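Putative glycyl-glycine endopeptidase lytM (Ruminococcus gnavus, PDB 3NYY) probably acts as a zinc-dependent metalloendopeptidase of the M23 family, whose members such as LytM cut peptide cross-bridges of bacterial cell walls. Local coordinates at residues T103-F115 with S231-R245. Numbering follows the deposited sequence. Where two conformers were deposited one is given.
Sequences TEDKISYVDSWMF and SVNPYPVLRYAENAR
S231 meets the rim of the W113 indole, its backbone O 3.5 Å from W113 CH2, in the M23 peptidase fold, where the segment 103-115, with short strand 107-108, runs beside the last helix, 235-240. The hydroxyl of S231 itself turns to E126. N233, leading into that helix, lays CA and CB over one face of the indole toward its rim, with the amide nearly parallel to it. Its ND2 donates to D111 OD1 (2.9 Å), while its OD1 accepts from Y235 N, a capping bond. D111 OD1 also takes W113 N in an Asx turn, the two donors reaching it from opposite faces of the carboxylate plane. With CG of Y235 anti to its backbone N (chi1 176°), D111 CB lies over one face of the ring in a CH-pi contact, 3.6 Å from the centroid; R239 CG covers the opposite face. Y109 CE2 sits 3.6 Å from Y235 CE1, the rings oblique at 61°, and water 3 joins Y109 O to Y235 OH. R239 brings CD to 3.2 Å from Y109 OH, its bent chain sending NH1 to Y235 OH and NE to E242 OE1; NH2 also forms a salt bridge with E133 of the second subunit. Over opposite faces of the R245 guanidinium lie I107 CG1 and D105 OD2, the latter bonded to S99 N and near as a charge only. R245 NE bonds I96 O; NH2 bonds P97 O and donates almost straight to D105 O at 2.8 Å.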
loop_
_atom_site.group_PDB
_atom_site.type_symbol
_atom_site.label_atom_id
_atom_site.label_comp_id
_atom_site.label_asym_id
_atom_site.label_seq_id
_atom_site.Cartn_x
_atom_site.Cartn_y
_atom_site.Cartn_z
ATOM N N THR A 103 -20.122 -8.671 -8.094
ATOM C CA THR A 103 -19.412 -7.500 -8.607
ATOM C C THR A 103 -18.084 -7.337 -7.848
ATOM O O THR A 103 -17.937 -7.792 -6.704
ATOM C CB THR A 103 -20.294 -6.188 -8.535
ATOM O OG1 THR A 103 -19.900 -5.269 -9.563
ATOM C CG2 THR A 103 -20.181 -5.481 -7.204
ATOM N N GLU A 104 -17.106 -6.721 -8.511
ATOM C CA GLU A 104 -15.809 -6.451 -7.897
ATOM C C GLU A 104 -15.933 -5.637 -6.599
ATOM O O GLU A 104 -16.516 -4.562 -6.615
ATOM C CB GLU A 104 -14.934 -5.655 -8.884
ATOM C CG GLU A 104 -13.509 -5.393 -8.386
ATOM C CD GLU A 104 -12.790 -6.682 -8.139
ATOM O OE1 GLU A 104 -12.428 -7.362 -9.125
ATOM O OE2 GLU A 104 -12.627 -7.038 -6.955
ATOM N N ASP A 105 -15.365 -6.132 -5.498
ATOM C CA ASP A 105 -15.308 -5.331 -4.271
ATOM C C ASP A 105 -13.923 -5.311 -3.631
ATOM O O ASP A 105 -13.783 -4.971 -2.448
ATOM C CB ASP A 105 -16.376 -5.800 -3.263
ATOM C CG ASP A 105 -16.141 -7.242 -2.752
ATOM O OD1 ASP A 105 -15.155 -7.877 -3.184
ATOM O OD2 ASP A 105 -16.964 -7.737 -1.914
ATOM N N LYS A 106 -12.894 -5.623 -4.414
ATOM C CA LYS A 106 -11.540 -5.760 -3.863
ATOM C C LYS A 106 -10.904 -4.386 -3.644
ATOM O O LYS A 106 -11.112 -3.448 -4.411
ATOM C CB LYS A 106 -10.628 -6.625 -4.744
ATOM C CG LYS A 106 -11.001 -8.110 -4.678
ATOM C CD LYS A 106 -10.376 -8.918 -5.853
ATOM C CE LYS A 106 -11.117 -10.249 -6.108
ATOM N NZ LYS A 106 -12.554 -10.086 -6.552
ATOM N N ILE A 107 -10.198 -4.299 -2.523
ATOM C CA ILE A 107 -9.400 -3.130 -2.187
ATOM C C ILE A 107 -8.047 -3.614 -1.672
ATOM O O ILE A 107 -7.869 -4.792 -1.328
ATOM C CB ILE A 107 -10.083 -2.193 -1.143
ATOM C CG1 ILE A 107 -10.640 -2.954 0.071
ATOM C CG2 ILE A 107 -11.235 -1.398 -1.800
ATOM C CD1 ILE A 107 -9.607 -3.553 1.015
ATOM N N SER A 108 -7.097 -2.701 -1.605
ATOM C CA SER A 108 -5.741 -3.013 -1.147
ATOM C C SER A 108 -5.263 -1.843 -0.328
ATOM O O SER A 108 -5.626 -0.706 -0.627
ATOM C CB SER A 108 -4.789 -3.179 -2.331
ATOM O OG SER A 108 -5.163 -4.241 -3.175
ATOM N N TYR A 109 -4.474 -2.127 0.714
ATOM C CA TYR A 109 -3.928 -1.088 1.568
ATOM C C TYR A 109 -2.747 -1.626 2.346
ATOM O O TYR A 109 -2.667 -2.838 2.628
ATOM C CB TYR A 109 -4.982 -0.517 2.509
ATOM C CG TYR A 109 -5.547 -1.476 3.542
ATOM C CD1 TYR A 109 -6.524 -2.383 3.205
ATOM C CD2 TYR A 109 -5.113 -1.423 4.871
ATOM C CE1 TYR A 109 -7.065 -3.263 4.179
ATOM C CE2 TYR A 109 -5.635 -2.288 5.819
ATOM C CZ TYR A 109 -6.608 -3.170 5.476
ATOM O OH TYR A 109 -7.087 -4.014 6.467
ATOM N N VAL A 110 -1.846 -0.709 2.693
ATOM C CA VAL A 110 -0.635 -1.016 3.445
ATOM C C VAL A 110 -0.487 -0.037 4.602
ATOM O O VAL A 110 -1.179 0.983 4.673
ATOM C CB VAL A 110 0.641 -0.959 2.567
ATOM C CG1 VAL A 110 0.623 -2.014 1.453
ATOM C CG2 VAL A 110 0.859 0.438 2.003
ATOM N N ASP A 111 0.364 -0.393 5.538
ATOM C CA ASP A 111 0.761 0.494 6.643
ATOM C C ASP A 111 1.795 1.471 6.118
ATOM O O ASP A 111 2.980 1.143 6.005
ATOM C CB ASP A 111 1.351 -0.323 7.781
ATOM C CG ASP A 111 1.500 0.476 9.081
ATOM O OD1 ASP A 111 1.432 1.708 9.010
ATOM O OD2 ASP A 111 1.671 -0.167 10.151
ATOM N N SER A 112 1.361 2.684 5.838
ATOM C CA SER A 112 2.257 3.711 5.275
ATOM C C SER A 112 2.771 4.701 6.307
ATOM O O SER A 112 3.429 5.685 5.950
ATOM C CB SER A 112 1.507 4.460 4.173
ATOM O OG SER A 112 0.313 5.035 4.688
ATOM N N TRP A 113 2.469 4.462 7.581
ATOM C CA TRP A 113 2.717 5.417 8.643
ATOM C C TRP A 113 4.174 5.877 8.698
ATOM O O TRP A 113 4.454 7.064 8.740
ATOM C CB TRP A 113 2.299 4.830 10.007
ATOM C CG TRP A 113 2.316 5.890 11.070
ATOM C CD1 TRP A 113 3.270 6.110 12.014
ATOM C CD2 TRP A 113 1.343 6.904 11.217
ATOM N NE1 TRP A 113 2.914 7.210 12.783
ATOM C CE2 TRP A 113 1.724 7.697 12.318
ATOM C CE3 TRP A 113 0.138 7.196 10.559
ATOM C CZ2 TRP A 113 0.985 8.803 12.717
ATOM C CZ3 TRP A 113 -0.611 8.278 10.977
ATOM C CH2 TRP A 113 -0.170 9.078 12.033
HETATM N N MSE A 114 5.101 4.941 8.673
HETATM C CA MSE A 114 6.509 5.302 8.807
HETATM C C MSE A 114 7.072 5.952 7.561
HETATM O O MSE A 114 8.017 6.747 7.662
HETATM C CB MSE A 114 7.330 4.101 9.232
HETATM C CG MSE A 114 6.870 3.588 10.550
HETATM SE SE MSE A 114 8.278 2.729 11.525
HETATM C CE MSE A 114 8.094 0.959 11.080
ATOM N N PHE A 115 6.481 5.655 6.413
ATOM C CA PHE A 115 6.863 6.261 5.153
ATOM C C PHE A 115 6.367 7.739 5.196
ATOM O O PHE A 115 7.120 8.665 4.905
ATOM C CB PHE A 115 6.289 5.427 3.981
ATOM C CG PHE A 115 6.789 3.974 3.960
ATOM C CD1 PHE A 115 6.291 3.017 4.864
ATOM C CD2 PHE A 115 7.785 3.575 3.070
ATOM C CE1 PHE A 115 6.778 1.688 4.875
ATOM C CE2 PHE A 115 8.262 2.246 3.060
ATOM C CZ PHE A 115 7.773 1.309 3.969
ATOM N N SER A 231 -3.095 13.150 14.371
ATOM C CA SER A 231 -3.338 11.923 13.633
ATOM C C SER A 231 -2.626 10.718 14.278
ATOM O O SER A 231 -1.506 10.821 14.799
ATOM C CB SER A 231 -2.873 12.090 12.182
ATOM O OG SER A 231 -1.462 12.365 12.119
ATOM N N VAL A 232 -3.306 9.576 14.214
ATOM C CA VAL A 232 -2.759 8.276 14.649
ATOM C C VAL A 232 -2.944 7.267 13.537
ATOM O O VAL A 232 -3.825 7.432 12.688
ATOM C CB VAL A 232 -3.429 7.781 15.972
ATOM C CG1 VAL A 232 -3.289 8.844 17.049
ATOM C CG2 VAL A 232 -4.881 7.414 15.744
ATOM N N ASN A 233 -2.128 6.227 13.542
ATOM C CA ASN A 233 -2.144 5.233 12.473
ATOM C C ASN A 233 -3.429 4.419 12.459
ATOM O O ASN A 233 -3.667 3.644 13.401
ATOM C CB ASN A 233 -0.930 4.317 12.631
ATOM C CG ASN A 233 -0.671 3.434 11.432
ATOM O OD1 ASN A 233 -1.327 3.567 10.369
ATOM N ND2 ASN A 233 0.374 2.551 11.558
ATOM N N PRO A 234 -4.226 4.501 11.355
ATOM C CA PRO A 234 -5.424 3.667 11.333
ATOM C C PRO A 234 -5.173 2.235 10.890
ATOM O O PRO A 234 -6.083 1.423 10.956
ATOM C CB PRO A 234 -6.293 4.341 10.252
ATOM C CG PRO A 234 -5.713 5.691 10.066
ATOM C CD PRO A 234 -4.239 5.501 10.270
ATOM N N TYR A 235 -3.976 1.919 10.411
ATOM C CA TYR A 235 -3.772 0.628 9.802
ATOM C C TYR A 235 -4.135 -0.555 10.723
ATOM O O TYR A 235 -4.898 -1.443 10.320
ATOM C CB TYR A 235 -2.331 0.497 9.250
ATOM C CG TYR A 235 -2.031 -0.865 8.675
ATOM C CD1 TYR A 235 -2.390 -1.140 7.358
ATOM C CD2 TYR A 235 -1.434 -1.885 9.437
ATOM C CE1 TYR A 235 -2.143 -2.370 6.787
ATOM C CE2 TYR A 235 -1.191 -3.154 8.823
ATOM C CZ TYR A 235 -1.585 -3.359 7.510
ATOM O OH TYR A 235 -1.389 -4.584 6.831
ATOM N N PRO A 236 -3.627 -0.573 11.976
ATOM C CA PRO A 236 -3.952 -1.769 12.784
ATOM C C PRO A 236 -5.438 -1.961 13.117
ATOM O O PRO A 236 -5.947 -3.113 13.064
ATOM C CB PRO A 236 -3.049 -1.597 14.031
ATOM C CG PRO A 236 -1.868 -0.746 13.489
ATOM C CD PRO A 236 -2.563 0.237 12.590
ATOM N N VAL A 237 -6.148 -0.871 13.394
ATOM C CA VAL A 237 -7.611 -0.972 13.619
ATOM C C VAL A 237 -8.354 -1.368 12.339
ATOM O O VAL A 237 -9.294 -2.139 12.371
ATOM C CB VAL A 237 -8.172 0.239 14.335
ATOM C CG1 VAL A 237 -8.295 1.477 13.431
ATOM C CG2 VAL A 237 -9.578 -0.068 15.003
ATOM N N LEU A 238 -7.834 -0.952 11.174
ATOM C CA LEU A 238 -8.421 -1.388 9.912
ATOM C C LEU A 238 -8.232 -2.877 9.740
ATOM O O LEU A 238 -9.167 -3.553 9.319
ATOM C CB LEU A 238 -7.833 -0.651 8.711
ATOM C CG LEU A 238 -8.338 0.763 8.502
ATOM C CD1 LEU A 238 -7.456 1.566 7.550
ATOM C CD2 LEU A 238 -9.849 0.776 7.983
ATOM N N ARG A 239 -7.024 -3.390 10.050
ATOM C CA ARG A 239 -6.766 -4.834 9.968
ATOM C C ARG A 239 -7.669 -5.603 10.888
ATOM O O ARG A 239 -8.181 -6.666 10.532
ATOM C CB ARG A 239 -5.313 -5.161 10.299
ATOM C CG ARG A 239 -4.336 -4.684 9.262
ATOM C CD ARG A 239 -4.513 -5.347 7.929
ATOM N NE ARG A 239 -4.631 -6.801 7.974
ATOM C CZ ARG A 239 -3.624 -7.660 7.883
ATOM N NH1 ARG A 239 -2.356 -7.242 7.773
ATOM N NH2 ARG A 239 -3.894 -8.966 7.876
ATOM N N TYR A 240 -7.908 -5.044 12.076
ATOM C CA TYR A 240 -8.817 -5.643 13.062
ATOM C C TYR A 240 -10.257 -5.719 12.556
ATOM O O TYR A 240 -10.951 -6.717 12.809
ATOM C CB TYR A 240 -8.710 -4.861 14.380
ATOM C CG TYR A 240 -9.884 -4.875 15.318
ATOM C CD1 TYR A 240 -9.997 -5.852 16.297
ATOM C CD2 TYR A 240 -10.837 -3.880 15.263
ATOM C CE1 TYR A 240 -11.060 -5.836 17.183
ATOM C CE2 TYR A 240 -11.917 -3.855 16.111
ATOM C CZ TYR A 240 -12.013 -4.845 17.083
ATOM O OH TYR A 240 -13.084 -4.818 17.942
ATOM N N ALA A 241 -10.671 -4.716 11.794
ATOM C CA ALA A 241 -11.999 -4.662 11.218
ATOM C C ALA A 241 -12.123 -5.283 9.823
ATOM O O ALA A 241 -13.206 -5.265 9.263
ATOM C CB ALA A 241 -12.431 -3.195 11.132
ATOM N N GLU A 242 -11.031 -5.870 9.315
ATOM C CA GLU A 242 -10.952 -6.370 7.931
ATOM C C GLU A 242 -12.075 -7.330 7.566
ATOM O O GLU A 242 -12.642 -7.237 6.482
ATOM C CB GLU A 242 -9.583 -7.061 7.692
ATOM C CG GLU A 242 -9.357 -8.385 8.424
ATOM C CD GLU A 242 -7.877 -8.749 8.577
ATOM O OE1 GLU A 242 -7.033 -8.176 7.837
ATOM O OE2 GLU A 242 -7.580 -9.602 9.458
ATOM N N ASN A 243 -12.379 -8.239 8.485
ATOM C CA ASN A 243 -13.404 -9.275 8.294
ATOM C C ASN A 243 -14.785 -8.834 8.752
ATOM O O ASN A 243 -15.698 -9.647 8.787
ATOM C CB ASN A 243 -13.012 -10.579 8.988
ATOM C CG ASN A 243 -11.777 -11.192 8.379
ATOM O OD1 ASN A 243 -11.544 -11.064 7.168
ATOM N ND2 ASN A 243 -10.959 -11.831 9.212
ATOM N N ALA A 244 -14.938 -7.549 9.070
ATOM C CA ALA A 244 -16.217 -6.954 9.446
ATOM C C ALA A 244 -16.657 -5.993 8.346
ATOM O O ALA A 244 -16.746 -4.773 8.522
ATOM C CB ALA A 244 -16.113 -6.246 10.801
ATOM N N ARG A 245 -16.919 -6.545 7.181
ATOM C CA ARG A 245 -17.397 -5.744 6.045
ATOM C C ARG A 245 -18.913 -5.889 5.940
ATOM O O ARG A 245 -19.453 -6.999 5.869
ATOM C CB ARG A 245 -16.685 -6.163 4.771
ATOM C CG ARG A 245 -15.248 -5.679 4.792
ATOM C CD ARG A 245 -14.439 -6.018 3.552
ATOM N NE ARG A 245 -14.817 -5.221 2.385
ATOM C CZ ARG A 245 -14.328 -5.401 1.156
ATOM N NH1 ARG A 245 -13.434 -6.363 0.916
ATOM N NH2 ARG A 245 -14.738 -4.613 0.164
HETATM O O HOH W 1 -12.863 -8.084 -1.336
HETATM O O HOH W 2 -10.592 -6.902 -0.736
HETATM O O HOH W 3 -2.399 -4.770 4.339
HETATM O O HOH W 4 -1.172 3.659 7.543
#